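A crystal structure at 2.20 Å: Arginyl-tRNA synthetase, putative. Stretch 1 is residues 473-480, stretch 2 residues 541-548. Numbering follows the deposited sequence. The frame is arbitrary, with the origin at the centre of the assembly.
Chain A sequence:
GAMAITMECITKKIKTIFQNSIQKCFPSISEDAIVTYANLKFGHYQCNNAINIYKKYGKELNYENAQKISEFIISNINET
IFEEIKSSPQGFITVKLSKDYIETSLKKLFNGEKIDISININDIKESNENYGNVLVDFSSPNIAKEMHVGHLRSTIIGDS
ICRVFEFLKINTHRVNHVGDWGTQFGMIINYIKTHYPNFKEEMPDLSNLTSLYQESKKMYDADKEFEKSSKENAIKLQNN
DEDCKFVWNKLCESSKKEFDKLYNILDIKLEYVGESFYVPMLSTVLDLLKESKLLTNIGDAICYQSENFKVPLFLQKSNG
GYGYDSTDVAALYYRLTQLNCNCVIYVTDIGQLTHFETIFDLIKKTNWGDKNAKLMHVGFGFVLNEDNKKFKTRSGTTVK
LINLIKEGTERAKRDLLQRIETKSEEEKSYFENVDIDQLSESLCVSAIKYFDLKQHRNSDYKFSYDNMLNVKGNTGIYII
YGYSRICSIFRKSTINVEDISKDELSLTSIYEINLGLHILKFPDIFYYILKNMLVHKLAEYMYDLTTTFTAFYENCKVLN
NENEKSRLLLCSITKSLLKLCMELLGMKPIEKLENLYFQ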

# COMPACT_ATOMS: atom_id res chain seq x y z
N GLY A 473 23.09 1.80 -4.22
CA GLY A 473 22.25 0.64 -4.38
C GLY A 473 20.83 0.95 -4.82
O GLY A 473 20.50 2.08 -5.19
N ASN A 474 19.99 -0.08 -4.81
CA ASN A 474 18.55 0.08 -4.95
C ASN A 474 18.00 0.59 -3.62
O ASN A 474 17.53 -0.21 -2.80
N THR A 475 18.10 1.90 -3.39
CA THR A 475 17.75 2.47 -2.10
C THR A 475 16.91 3.75 -2.23
O THR A 475 16.92 4.41 -3.27
N GLY A 476 16.22 4.10 -1.15
CA GLY A 476 15.47 5.35 -1.11
C GLY A 476 16.34 6.58 -1.31
O GLY A 476 15.91 7.56 -1.91
N ILE A 477 17.56 6.51 -0.79
CA ILE A 477 18.58 7.54 -0.99
C ILE A 477 18.90 7.74 -2.48
O ILE A 477 18.97 8.87 -2.98
N TYR A 478 19.08 6.63 -3.18
CA TYR A 478 19.29 6.63 -4.62
C TYR A 478 18.14 7.33 -5.33
O TYR A 478 18.35 8.22 -6.17
N ILE A 479 16.91 6.94 -4.99
CA ILE A 479 15.73 7.48 -5.63
C ILE A 479 15.70 9.00 -5.43
O ILE A 479 15.45 9.79 -6.36
N ILE A 480 16.00 9.39 -4.19
CA ILE A 480 15.98 10.79 -3.82
C ILE A 480 16.99 11.59 -4.63
O ILE A 480 16.67 12.66 -5.17
N TYR A 541 8.12 -0.00 -9.85
CA TYR A 541 7.73 0.85 -10.96
C TYR A 541 8.59 2.09 -10.89
O TYR A 541 9.16 2.56 -11.90
N MET A 542 8.74 2.57 -9.66
CA MET A 542 9.36 3.86 -9.45
C MET A 542 10.81 3.71 -9.80
O MET A 542 11.37 4.55 -10.51
N TYR A 543 11.39 2.62 -9.33
CA TYR A 543 12.79 2.33 -9.61
C TYR A 543 12.95 2.28 -11.13
O TYR A 543 13.86 2.90 -11.69
N ASP A 544 12.01 1.61 -11.79
CA ASP A 544 12.23 1.41 -13.22
C ASP A 544 12.13 2.77 -13.86
O ASP A 544 12.92 3.09 -14.76
N LEU A 545 11.26 3.63 -13.31
CA LEU A 545 11.09 4.95 -13.90
C LEU A 545 12.44 5.65 -13.91
O LEU A 545 12.87 6.20 -14.93
N THR A 546 13.16 5.53 -12.80
CA THR A 546 14.41 6.25 -12.70
C THR A 546 15.39 5.67 -13.72
O THR A 546 16.00 6.44 -14.48
N THR A 547 15.47 4.35 -13.84
CA THR A 547 16.54 3.81 -14.70
C THR A 547 16.22 4.10 -16.16
O THR A 547 17.08 4.53 -16.94
N THR A 548 14.96 3.87 -16.52
CA THR A 548 14.50 4.20 -17.85
C THR A 548 14.89 5.64 -18.13
O THR A 548 15.48 5.93 -19.18

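The two helices, 476-480 and 541-548, run at 45° to each other with axes no closer than 10.8 Å, a spacing that leaves room for side chains between them; the nearest CA pair across the stretches is Ile479 CA and Tyr543 CA, 7.1 Å apart. The contact is modest, burying 341 Å² in all. Tyr478, Ile479 and Thr546 send their CA-to-CB bonds toward the opposing stretch, whereas Asn474, Met542 and Tyr543 leave sideways and bring their ends nearer.

Apolar packing centres on Ile479 (chi1 m, chi2 m). Its CG2 lies 3.7 Å from Met542 CE, which an extended t, t side chain ending in a p chi3 carries inward. Its CD1 sits 4.1 Å from Thr546 CG2 and 4.2 Å from Tyr543 CD1, meeting the tyrosine at the ring edge.

The aromatic pair is Tyr478 and Tyr543, both with chi1 t. Their centroids are 5.5 Å apart and their planes inclined at 44°, an oblique arrangement in which Tyr478 CE2 approaches Tyr543 CE1 to 3.4 Å. Asn474, also t, places its amide over one face of the Tyr543 ring, with OD1 3.2 Å from Tyr543 CD1.

One direct hydrogen bond joins the stretches: Tyr478 OH donates to Thr546 OG1 at 3.0 Å, with the threonine oxygen near the plane of the tyrosine ring. Thr546 (chi1 p) can accept because its own proton goes to Tyr543 O, 2.7 Å from Thr546 OG1, so the hydroxyls form a relay ending on the helix backbone. At the other end of Tyr478, its N donates to Thr475 OG1 (3.1 Å, 160°), capping the first helix.

A water adds a second polar link, 3.0 Å from Tyr543 OH and donating a weak bond to Gly473 O at 3.2 Å.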

# COMPACT_ATOMS: atom_id res chain seq x y z
CB ASN A 474 17.91 -1.24 -5.35
CG ASN A 474 16.51 -1.07 -5.90
OD1 ASN A 474 15.78 -0.15 -5.53
ND2 ASN A 474 16.14 -1.95 -6.81
CB THR A 475 19.00 2.84 -1.28
OG1 THR A 475 19.73 3.85 -1.98
CG2 THR A 475 19.89 1.61 -1.06
CB ILE A 477 19.88 7.17 -0.24
CG1 ILE A 477 19.60 6.93 1.26
CG2 ILE A 477 20.97 8.21 -0.48
CD1 ILE A 477 18.89 8.09 1.97
CB TYR A 478 19.45 5.20 -5.13
CG TYR A 478 19.21 5.03 -6.61
CD1 TYR A 478 20.21 5.31 -7.54
CD2 TYR A 478 17.98 4.57 -7.07
CE1 TYR A 478 19.98 5.14 -8.90
CE2 TYR A 478 17.75 4.40 -8.42
CZ TYR A 478 18.75 4.68 -9.33
OH TYR A 478 18.50 4.51 -10.67
CB ILE A 479 14.45 6.86 -5.07
CG1 ILE A 479 14.49 5.33 -5.17
CG2 ILE A 479 13.21 7.44 -5.78
CD1 ILE A 479 14.26 4.78 -6.56
CB ILE A 480 16.22 10.94 -2.31
CG1 ILE A 480 14.99 10.41 -1.55
CG2 ILE A 480 16.47 12.39 -1.92
CD1 ILE A 480 15.21 10.29 -0.08
CB TYR A 541 6.25 1.21 -10.88
CG TYR A 541 5.83 2.26 -11.88
CD1 TYR A 541 5.48 1.90 -13.17
CD2 TYR A 541 5.81 3.61 -11.54
CE1 TYR A 541 5.09 2.85 -14.10
CE2 TYR A 541 5.43 4.57 -12.46
CZ TYR A 541 5.08 4.18 -13.75
OH TYR A 541 4.69 5.11 -14.69
CB MET A 542 9.18 4.33 -8.00
CG MET A 542 9.72 5.73 -7.79
SD MET A 542 9.53 6.33 -6.10
CE MET A 542 10.46 5.08 -5.22
CB TYR A 543 13.23 1.01 -8.96
CG TYR A 543 14.70 0.70 -9.16
CD1 TYR A 543 15.67 1.32 -8.39
CD2 TYR A 543 15.11 -0.23 -10.12
CE1 TYR A 543 17.01 1.04 -8.56
CE2 TYR A 543 16.47 -0.51 -10.31
CZ TYR A 543 17.41 0.13 -9.52
OH TYR A 543 18.75 -0.14 -9.68
CB ASP A 544 11.25 0.40 -13.81
CG ASP A 544 11.47 -1.01 -13.25
OD1 ASP A 544 12.54 -1.25 -12.63
OD2 ASP A 544 10.59 -1.88 -13.42
CB LEU A 545 10.06 5.77 -13.14
CG LEU A 545 9.92 7.22 -13.61
CD1 LEU A 545 9.54 7.27 -15.08
CD2 LEU A 545 8.87 7.93 -12.75
CB THR A 546 14.99 6.21 -11.25
OG1 THR A 546 15.56 4.93 -10.96
CG2 THR A 546 13.89 6.52 -10.22
CB THR A 547 16.76 2.32 -14.51
OG1 THR A 547 15.55 1.62 -14.82
CG2 THR A 547 17.19 2.01 -13.05
CB THR A 548 13.00 4.00 -18.00
OG1 THR A 548 12.69 2.63 -17.73
CG2 THR A 548 12.55 4.34 -19.43
O HOH W 1 20.80 1.62 -8.30